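Local coordinates for protein alpha-amylase (Eisenia fetida, PDB 6M4K) that probably catalyses the endohydrolysis of internal alpha-1,4-glucosidic linkages in starch-like polysaccharides, as a calcium-dependent glycoside hydrolase of family 13, at residues 42-50 / 95-103; 131-139 / 170-181. One frame throughout, in Å; residues are numbered along the deposited sequence. Where two conformers were deposited one is given.

Interaction 1. Residues 42-50 / 95-103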
loop_
_atom_site.group_PDB
_atom_site.type_symbol
_atom_site.label_atom_id
_atom_site.label_comp_id
_atom_site.label_asym_id
_atom_site.label_seq_id
_atom_site.Cartn_x
_atom_site.Cartn_y
_atom_site.Cartn_z
ATOM N N TYR A 42 14.456 1.129 1.316
ATOM C CA TYR A 42 13.099 1.423 0.890
ATOM C C TYR A 42 13.074 2.811 0.253
ATOM O O TYR A 42 13.861 3.688 0.612
ATOM C CB TYR A 42 12.174 1.430 2.104
ATOM C CG TYR A 42 11.833 0.069 2.678
ATOM C CD1 TYR A 42 10.730 -0.632 2.216
ATOM C CD2 TYR A 42 12.586 -0.496 3.701
ATOM C CE1 TYR A 42 10.360 -1.856 2.765
ATOM C CE2 TYR A 42 12.228 -1.735 4.256
ATOM C CZ TYR A 42 11.119 -2.397 3.772
ATOM O OH TYR A 42 10.724 -3.614 4.300
ATOM N N CYS A 43 12.155 3.011 -0.692
ATOM C CA CYS A 43 12.120 4.275 -1.431
ATOM C C CYS A 43 11.255 5.356 -0.799
ATOM O O CYS A 43 11.529 6.547 -1.015
ATOM C CB CYS A 43 11.596 4.038 -2.846
ATOM S SG CYS A 43 11.274 5.566 -3.833
ATOM N N GLY A 44 10.202 4.999 -0.075
ATOM C CA GLY A 44 9.277 6.030 0.358
ATOM C C GLY A 44 8.175 5.472 1.231
ATOM O O GLY A 44 8.065 4.259 1.447
ATOM N N VAL A 45 7.331 6.390 1.694
ATOM C CA VAL A 45 6.327 6.132 2.726
ATOM C C VAL A 45 5.011 6.749 2.297
ATOM O O VAL A 45 4.965 7.937 1.962
ATOM C CB VAL A 45 6.742 6.760 4.070
ATOM C CG1 VAL A 45 5.612 6.630 5.099
ATOM C CG2 VAL A 45 7.997 6.114 4.572
ATOM N N GLN A 46 3.939 5.963 2.336
ATOM C CA GLN A 46 2.595 6.510 2.236
ATOM C C GLN A 46 2.123 6.886 3.635
ATOM O O GLN A 46 2.142 6.049 4.545
ATOM C CB GLN A 46 1.647 5.467 1.659
ATOM C CG GLN A 46 0.243 5.964 1.436
ATOM C CD GLN A 46 -0.657 4.869 0.958
ATOM O OE1 GLN A 46 -0.371 4.222 -0.054
ATOM N NE2 GLN A 46 -1.748 4.621 1.681
ATOM N N VAL A 47 1.706 8.135 3.810
ATOM C CA VAL A 47 1.292 8.655 5.111
ATOM C C VAL A 47 -0.224 8.801 5.143
ATOM O O VAL A 47 -0.870 9.084 4.127
ATOM C CB VAL A 47 1.993 9.992 5.436
ATOM C CG1 VAL A 47 3.498 9.827 5.412
ATOM C CG2 VAL A 47 1.532 11.119 4.499
ATOM N N SER A 48 -0.796 8.632 6.343
ATOM C CA SER A 48 -2.235 8.758 6.534
ATOM C C SER A 48 -2.691 10.185 6.214
ATOM O O SER A 48 -1.883 11.121 6.242
ATOM C CB SER A 48 -2.586 8.408 7.985
ATOM O OG SER A 48 -2.530 7.005 8.203
ATOM N N PRO A 49 -3.981 10.383 5.914
ATOM C CA PRO A 49 -4.452 11.722 5.497
ATOM C C PRO A 49 -3.993 12.792 6.470
ATOM O O PRO A 49 -4.252 12.692 7.679
ATOM C CB PRO A 49 -5.982 11.567 5.481
ATOM C CG PRO A 49 -6.180 10.111 5.106
ATOM C CD PRO A 49 -5.063 9.381 5.827
ATOM N N PRO A 50 -3.268 13.808 5.991
ATOM C CA PRO A 50 -2.634 14.774 6.894
ATOM C C PRO A 50 -3.421 16.065 7.034
ATOM O O PRO A 50 -3.022 16.941 7.811
ATOM C CB PRO A 50 -1.298 15.040 6.194
ATOM C CG PRO A 50 -1.684 14.987 4.741
ATOM C CD PRO A 50 -2.676 13.858 4.639
ATOM N N GLY A 95 16.593 10.727 1.317
ATOM C CA GLY A 95 16.239 9.997 0.122
ATOM C C GLY A 95 15.108 9.008 0.305
ATOM O O GLY A 95 15.066 7.986 -0.397
ATOM N N VAL A 96 14.197 9.278 1.238
ATOM C CA VAL A 96 13.005 8.464 1.468
ATOM C C VAL A 96 11.824 9.415 1.328
ATOM O O VAL A 96 11.682 10.354 2.119
ATOM C CB VAL A 96 13.028 7.798 2.849
ATOM C CG1 VAL A 96 11.748 7.008 3.069
ATOM C CG2 VAL A 96 14.241 6.881 2.972
ATOM N N TYR A 97 11.000 9.205 0.310
ATOM C CA TYR A 97 10.019 10.209 -0.082
ATOM C C TYR A 97 8.645 9.954 0.536
ATOM O O TYR A 97 8.378 8.895 1.111
ATOM C CB TYR A 97 9.989 10.338 -1.607
ATOM C CG TYR A 97 11.377 10.684 -2.110
ATOM C CD1 TYR A 97 12.060 11.786 -1.599
ATOM C CD2 TYR A 97 12.036 9.873 -3.016
ATOM C CE1 TYR A 97 13.343 12.095 -2.009
ATOM C CE2 TYR A 97 13.330 10.185 -3.446
ATOM C CZ TYR A 97 13.961 11.297 -2.932
ATOM O OH TYR A 97 15.243 11.589 -3.353
ATOM N N ILE A 98 7.770 10.953 0.421
ATOM C CA ILE A 98 6.492 10.993 1.130
ATOM C C ILE A 98 5.360 11.057 0.115
ATOM O O ILE A 98 5.311 11.978 -0.716
ATOM C CB ILE A 98 6.419 12.191 2.091
ATOM C CG1 ILE A 98 7.535 12.124 3.134
ATOM C CG2 ILE A 98 5.042 12.268 2.765
ATOM C CD1 ILE A 98 7.459 10.921 4.082
ATOM N N TYR A 99 4.426 10.112 0.211
ATOM C CA TYR A 99 3.210 10.107 -0.591
ATOM C C TYR A 99 2.026 10.323 0.337
ATOM O O TYR A 99 1.839 9.567 1.301
ATOM C CB TYR A 99 3.073 8.789 -1.356
ATOM C CG TYR A 99 4.358 8.441 -2.055
ATOM C CD1 TYR A 99 4.805 9.184 -3.139
ATOM C CD2 TYR A 99 5.184 7.439 -1.568
ATOM C CE1 TYR A 99 6.015 8.893 -3.758
ATOM C CE2 TYR A 99 6.396 7.143 -2.175
ATOM C CZ TYR A 99 6.802 7.877 -3.268
ATOM O OH TYR A 99 8.007 7.582 -3.869
ATOM N N VAL A 100 1.247 11.345 0.064
ATOM C CA VAL A 100 0.132 11.720 0.916
ATOM C C VAL A 100 -1.123 10.974 0.487
ATOM O O VAL A 100 -1.470 10.944 -0.692
ATOM C CB VAL A 100 -0.075 13.240 0.873
ATOM C CG1 VAL A 100 -1.475 13.620 1.346
ATOM C CG2 VAL A 100 0.990 13.927 1.722
ATOM N N ASP A 101 -1.827 10.396 1.461
ATOM C CA ASP A 101 -3.160 9.837 1.252
ATOM C C ASP A 101 -4.128 11.010 1.094
ATOM O O ASP A 101 -4.488 11.687 2.067
ATOM C CB ASP A 101 -3.493 8.966 2.459
ATOM C CG ASP A 101 -4.656 8.029 2.243
ATOM O OD1 ASP A 101 -5.545 8.318 1.430
ATOM O OD2 ASP A 101 -4.692 6.988 2.955
ATOM N N GLY A 102 -4.518 11.289 -0.152
ATOM C CA GLY A 102 -5.280 12.472 -0.486
ATOM C C GLY A 102 -6.737 12.111 -0.671
ATOM O O GLY A 102 -7.072 11.257 -1.494
ATOM N N VAL A 103 -7.604 12.764 0.101
ATOM C CA VAL A 103 -9.017 12.409 0.168
ATOM C C VAL A 103 -9.799 13.537 -0.498
ATOM O O VAL A 103 -10.072 14.567 0.132
ATOM C CB VAL A 103 -9.469 12.170 1.614
ATOM C CG1 VAL A 103 -10.907 11.697 1.636
ATOM C CG2 VAL A 103 -8.547 11.146 2.282
HETATM O O HOH W 1 14.256 6.740 -2.697
HETATM O O HOH W 2 -2.386 6.277 3.957
#
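Val45 and Val47 are joined to Tyr97, Tyr99 and Asp101 by backbone hydrogen bonds between parallel strands 44-47 and 97-102, whose axes approach to 4.6 Å at an angle of 24°. Five N-H...O bonds run back and forth between the segments; Tyr99 N reaches Val45 O at 2.8 Å, nearly straight. The tight part is the face carrying Val45, Val47, Ile98 and Val100. Val47 and Ile98 meet at about a right angle, Val47 CG1 lying 3.9 Å from Ile98 CG2, while Pro50 CD presses against Val100 CG1 at 3.5 Å. Helices 27-39 and 81-93 close over this face: Trp27 touches Val47 and Pro50, and Phe84 touches Val100. On the other face, Gly44 leaves room for the Tyr99 ring, whose CE2 comes to 4.0 Å from Gly44 CA; farther along the same ring, its hydroxyl lies near the sulfur of Cys43, which is disulfide-bonded to Cys12. Beyond Tyr99 this face is polar and more loosely joined. Gln46 stretches out with CG trans to its backbone N (chi1 -176°), yet NE2 stays 4.0 Å from Asp101 OD2, the amide and carboxylate planes 79° apart. A water bridges them, accepting from Gln46 NE2 and donating to Asp101 OD2 at 2.6 Å, with a weak bond to Val47 O. Gln46 OE1 is hydrogen-bonded to Tyr234 and Arg341; Asp101 OD1 forms a salt bridge with Arg198, and OD2 a hydrogen bond with Tyr67. Parallel neighbouring strands with an apolar outer face under helices are characteristic of a TIM barrel, here its second and third.

Interaction 2. Residues 131-139 / 170-181; sequences VPYGPNDFH and DLDGSANYVRDV. With CA (calcium ion), chain B; SO4 (sulfate ion), chain H.
Phe138 and Leu171 form a single backbone bridge, CA to CA 4.2 Å, flanked by Asp172 N bonding to Asp137 O and His139 N to Asp170 O. Beside it, the His139 ring gives its ND1-H to Asp170 OD2 at 2.7 Å; the oxygen lies in the ring plane and accepts on its anti lone pair, while Asp172 CA sits over one ring face. Asp170 OD1 and OD2 both bind the calcium ion, each at 2.5 Å, so His139 is a second-shell residue positioning a ligand. Asn105, Arg161 and His204 complete the protein's share of this site, which in family 13 amylases ties the long loop after the third barrel strand to the barrel. An alanine in place of His139 removes the imidazole that grips Asp170 OD2, and would probably leave the calcium-binding carboxylate freer to turn. Leu171 CD2 sits in the corner formed by two rings, over a face of Tyr133 and a face of Phe138, 3.8 Å from each centroid. Val131 CG1 covers the opposite face of Tyr133 and also touches Val181 CG1 at 3.6 Å. Tyr177, with CG trans to its backbone N (chi1 177°), reaches out from helix 176-192 and donates its hydroxyl hydrogen to Pro132 O at 2.7 Å, in the carbonyl plane. The Asp137 carboxylate lies near the Tyr177 ring, OD1 3.4 Å from Tyr177 CD2, and its OD2 accepts from Gly134 N.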
loop_
_atom_site.group_PDB
_atom_site.type_symbol
_atom_site.label_atom_id
_atom_site.label_comp_id
_atom_site.label_asym_id
_atom_site.label_seq_id
_atom_site.Cartn_x
_atom_site.Cartn_y
_atom_site.Cartn_z
ATOM N N VAL A 131 -12.855 25.639 4.493
ATOM C CA VAL A 131 -12.401 25.503 3.109
ATOM C C VAL A 131 -12.401 26.842 2.341
ATOM O O VAL A 131 -11.335 27.293 1.927
ATOM C CB VAL A 131 -13.109 24.336 2.379
ATOM C CG1 VAL A 131 -12.713 24.305 0.922
ATOM C CG2 VAL A 131 -12.797 23.006 3.061
ATOM N N PRO A 132 -13.572 27.498 2.163
ATOM C CA PRO A 132 -14.948 27.122 2.503
ATOM C C PRO A 132 -15.658 26.358 1.373
ATOM O O PRO A 132 -15.424 26.629 0.179
ATOM C CB PRO A 132 -15.623 28.480 2.716
ATOM C CG PRO A 132 -14.953 29.360 1.708
ATOM C CD PRO A 132 -13.507 28.886 1.650
ATOM N N TYR A 133 -16.526 25.421 1.759
ATOM C CA TYR A 133 -17.477 24.783 0.861
ATOM C C TYR A 133 -18.880 24.979 1.415
ATOM O O TYR A 133 -19.075 24.990 2.636
ATOM C CB TYR A 133 -17.274 23.269 0.811
ATOM C CG TYR A 133 -16.088 22.711 0.037
ATOM C CD1 TYR A 133 -15.735 23.198 -1.217
ATOM C CD2 TYR A 133 -15.370 21.631 0.553
ATOM C CE1 TYR A 133 -14.669 22.638 -1.930
ATOM C CE2 TYR A 133 -14.312 21.063 -0.147
ATOM C CZ TYR A 133 -13.975 21.573 -1.386
ATOM O OH TYR A 133 -12.933 21.013 -2.095
ATOM N N GLY A 134 -19.855 25.082 0.504
ATOM C CA GLY A 134 -21.265 25.056 0.835
ATOM C C GLY A 134 -22.003 24.109 -0.092
ATOM O O GLY A 134 -21.381 23.401 -0.886
ATOM N N PRO A 135 -23.341 24.086 -0.021
ATOM C CA PRO A 135 -24.125 23.131 -0.826
ATOM C C PRO A 135 -23.852 23.157 -2.317
ATOM O O PRO A 135 -23.942 22.097 -2.952
ATOM C CB PRO A 135 -25.576 23.532 -0.513
ATOM C CG PRO A 135 -25.497 24.043 0.883
ATOM C CD PRO A 135 -24.179 24.786 0.969
ATOM N N ASN A 136 -23.524 24.317 -2.901
ATOM C CA ASN A 136 -23.288 24.382 -4.342
ATOM C C ASN A 136 -22.056 23.598 -4.756
ATOM O O ASN A 136 -21.872 23.330 -5.948
ATOM C CB ASN A 136 -23.115 25.832 -4.809
ATOM C CG ASN A 136 -24.374 26.649 -4.652
ATOM O OD1 ASN A 136 -25.476 26.125 -4.742
ATOM N ND2 ASN A 136 -24.213 27.944 -4.399
ATOM N N ASP A 137 -21.208 23.236 -3.802
ATOM C CA ASP A 137 -19.977 22.518 -4.088
ATOM C C ASP A 137 -20.138 21.011 -4.031
ATOM O O ASP A 137 -19.151 20.295 -4.233
ATOM C CB ASP A 137 -18.893 22.986 -3.118
ATOM C CG ASP A 137 -18.659 24.473 -3.221
ATOM O OD1 ASP A 137 -18.492 24.948 -4.369
ATOM O OD2 ASP A 137 -18.669 25.161 -2.185
ATOM N N PHE A 138 -21.349 20.513 -3.804
ATOM C CA PHE A 138 -21.606 19.092 -3.644
ATOM C C PHE A 138 -22.621 18.617 -4.666
ATOM O O PHE A 138 -23.466 19.387 -5.143
ATOM C CB PHE A 138 -22.155 18.779 -2.244
ATOM C CG PHE A 138 -21.162 19.008 -1.151
ATOM C CD1 PHE A 138 -20.987 20.272 -0.604
ATOM C CD2 PHE A 138 -20.369 17.961 -0.700
ATOM C CE1 PHE A 138 -20.046 20.484 0.387
ATOM C CE2 PHE A 138 -19.435 18.153 0.286
ATOM C CZ PHE A 138 -19.260 19.414 0.835
ATOM N N HIS A 139 -22.523 17.335 -4.998
ATOM C CA HIS A 139 -23.638 16.646 -5.614
ATOM C C HIS A 139 -24.788 16.540 -4.614
ATOM O O HIS A 139 -24.583 16.487 -3.399
ATOM C CB HIS A 139 -23.189 15.259 -6.060
ATOM C CG HIS A 139 -22.170 15.283 -7.159
ATOM N ND1 HIS A 139 -21.030 14.506 -7.135
ATOM C CD2 HIS A 139 -22.124 15.984 -8.315
ATOM C CE1 HIS A 139 -20.324 14.728 -8.230
ATOM N NE2 HIS A 139 -20.970 15.615 -8.968
ATOM N N ASP A 170 -20.766 14.158 -1.102
ATOM C CA ASP A 170 -19.990 13.907 -2.308
ATOM C C ASP A 170 -19.690 15.218 -3.022
ATOM O O ASP A 170 -20.613 15.909 -3.467
ATOM C CB ASP A 170 -20.768 12.966 -3.221
ATOM C CG ASP A 170 -19.887 12.333 -4.265
ATOM O OD1 ASP A 170 -19.018 11.514 -3.878
ATOM O OD2 ASP A 170 -20.037 12.630 -5.470
ATOM N N LEU A 171 -18.410 15.555 -3.152
ATOM C CA LEU A 171 -18.035 16.821 -3.772
ATOM C C LEU A 171 -18.310 16.815 -5.271
ATOM O O LEU A 171 -18.205 15.789 -5.945
ATOM C CB LEU A 171 -16.563 17.137 -3.507
ATOM C CG LEU A 171 -16.285 17.643 -2.091
ATOM C CD1 LEU A 171 -14.791 17.544 -1.765
ATOM C CD2 LEU A 171 -16.810 19.069 -1.908
ATOM N N ASP A 172 -18.657 17.989 -5.799
ATOM C CA ASP A 172 -18.862 18.150 -7.238
ATOM C C ASP A 172 -17.513 18.432 -7.888
ATOM O O ASP A 172 -17.093 19.578 -8.047
ATOM C CB ASP A 172 -19.880 19.248 -7.526
ATOM C CG ASP A 172 -20.127 19.430 -9.007
ATOM O OD1 ASP A 172 -19.638 18.592 -9.794
ATOM O OD2 ASP A 172 -20.826 20.397 -9.382
ATOM N N GLY A 173 -16.824 17.358 -8.282
ATOM C CA GLY A 173 -15.525 17.490 -8.908
ATOM C C GLY A 173 -15.540 18.123 -10.284
ATOM O O GLY A 173 -14.461 18.394 -10.826
ATOM N N SER A 174 -16.725 18.356 -10.857
ATOM C CA SER A 174 -16.811 19.069 -12.128
ATOM C C SER A 174 -16.768 20.581 -11.951
ATOM O O SER A 174 -16.585 21.304 -12.940
ATOM C CB SER A 174 -18.091 18.681 -12.874
ATOM O OG SER A 174 -19.219 19.348 -12.337
ATOM N N ALA A 175 -16.928 21.070 -10.725
ATOM C CA ALA A 175 -16.985 22.503 -10.469
ATOM C C ALA A 175 -15.588 23.112 -10.472
ATOM O O ALA A 175 -14.665 22.582 -9.841
ATOM C CB ALA A 175 -17.662 22.768 -9.126
ATOM N N ASN A 176 -15.441 24.241 -11.172
ATOM C CA ASN A 176 -14.148 24.912 -11.224
ATOM C C ASN A 176 -13.636 25.239 -9.828
ATOM O O ASN A 176 -12.437 25.121 -9.556
ATOM C CB ASN A 176 -14.247 26.187 -12.066
ATOM C CG ASN A 176 -14.305 25.901 -13.552
ATOM O OD1 ASN A 176 -14.054 24.779 -13.991
ATOM N ND2 ASN A 176 -14.625 26.922 -14.337
ATOM N N TYR A 177 -14.527 25.662 -8.930
ATOM C CA TYR A 177 -14.089 26.035 -7.593
ATOM C C TYR A 177 -13.538 24.837 -6.827
ATOM O O TYR A 177 -12.487 24.939 -6.185
ATOM C CB TYR A 177 -15.245 26.678 -6.836
ATOM C CG TYR A 177 -14.890 27.032 -5.421
ATOM C CD1 TYR A 177 -14.107 28.136 -5.143
ATOM C CD2 TYR A 177 -15.325 26.252 -4.360
ATOM C CE1 TYR A 177 -13.773 28.464 -3.851
ATOM C CE2 TYR A 177 -14.991 26.567 -3.066
ATOM C CZ TYR A 177 -14.218 27.676 -2.816
ATOM O OH TYR A 177 -13.884 28.009 -1.520
ATOM N N VAL A 178 -14.225 23.695 -6.891
ATOM C CA VAL A 178 -13.742 22.495 -6.208
ATOM C C VAL A 178 -12.392 22.073 -6.770
ATOM O O VAL A 178 -11.458 21.761 -6.021
ATOM C CB VAL A 178 -14.794 21.373 -6.285
ATOM C CG1 VAL A 178 -14.220 20.065 -5.752
ATOM C CG2 VAL A 178 -16.043 21.766 -5.492
ATOM N N ARG A 179 -12.255 22.096 -8.097
ATOM C CA ARG A 179 -10.981 21.738 -8.718
ATOM C C ARG A 179 -9.864 22.664 -8.264
ATOM O O ARG A 179 -8.745 22.210 -7.987
ATOM C CB ARG A 179 -11.108 21.776 -10.241
ATOM C CG ARG A 179 -12.096 20.776 -10.774
ATOM C CD ARG A 179 -12.416 21.032 -12.238
ATOM N NE ARG A 179 -13.165 19.927 -12.826
ATOM C CZ ARG A 179 -13.443 19.833 -14.122
ATOM N NH1 ARG A 179 -13.034 20.784 -14.954
ATOM N NH2 ARG A 179 -14.116 18.789 -14.583
ATOM N N ASP A 180 -10.148 23.969 -8.183
ATOM C CA ASP A 180 -9.136 24.930 -7.759
ATOM C C ASP A 180 -8.741 24.707 -6.305
ATOM O O ASP A 180 -7.556 24.772 -5.958
ATOM C CB ASP A 180 -9.669 26.357 -7.925
ATOM C CG ASP A 180 -9.725 26.809 -9.376
ATOM O OD1 ASP A 180 -9.135 26.148 -10.255
ATOM O OD2 ASP A 180 -10.357 27.859 -9.624
ATOM N N VAL A 181 -9.730 24.483 -5.439
ATOM C CA VAL A 181 -9.468 24.295 -4.014
ATOM C C VAL A 181 -8.644 23.036 -3.776
ATOM O O VAL A 181 -7.683 23.038 -2.991
ATOM C CB VAL A 181 -10.798 24.257 -3.245
ATOM C CG1 VAL A 181 -10.604 23.643 -1.878
ATOM C CG2 VAL A 181 -11.373 25.669 -3.127
HETATM CA CA CA B . -18.055 11.228 -6.169
HETATM S S SO4 H . -14.231 19.533 -18.224
HETATM O O1 SO4 H . -14.981 19.787 -19.451
HETATM O O2 SO4 H . -13.226 18.504 -18.469
HETATM O O3 SO4 H . -15.150 19.083 -17.185
HETATM O O4 SO4 H . -13.573 20.765 -17.790
HETATM O O HOH W 3 -23.631 14.330 -1.753
HETATM O O HOH W 4 -18.605 15.625 -10.823
HETATM O O HOH W 5 -17.011 13.424 -5.622
HETATM O O HOH W 6 -19.320 9.122 -5.413
HETATM O O HOH W 7 -17.823 12.553 -8.295
#

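Interaction 1 closes before interaction 2 opens along the chain, and both belong to the family 13 catalytic domain. Their centres are 25 Å apart and their nearest atoms about 6 Å, without touching. Interaction 1 joins two adjacent strands within the barrel, while interaction 2 lies toward the periphery, in the long excursion that leaves strand 97-102 and returns through helix 176-192 to strand 196-199, the next strand of the sheet. Asn105, just beyond interaction 1, shares the calcium ion with Asp170 of interaction 2 and hydrogen-bonds by backbone with Leu171. The metal thus ties the end of the third strand to the folded loop it launches.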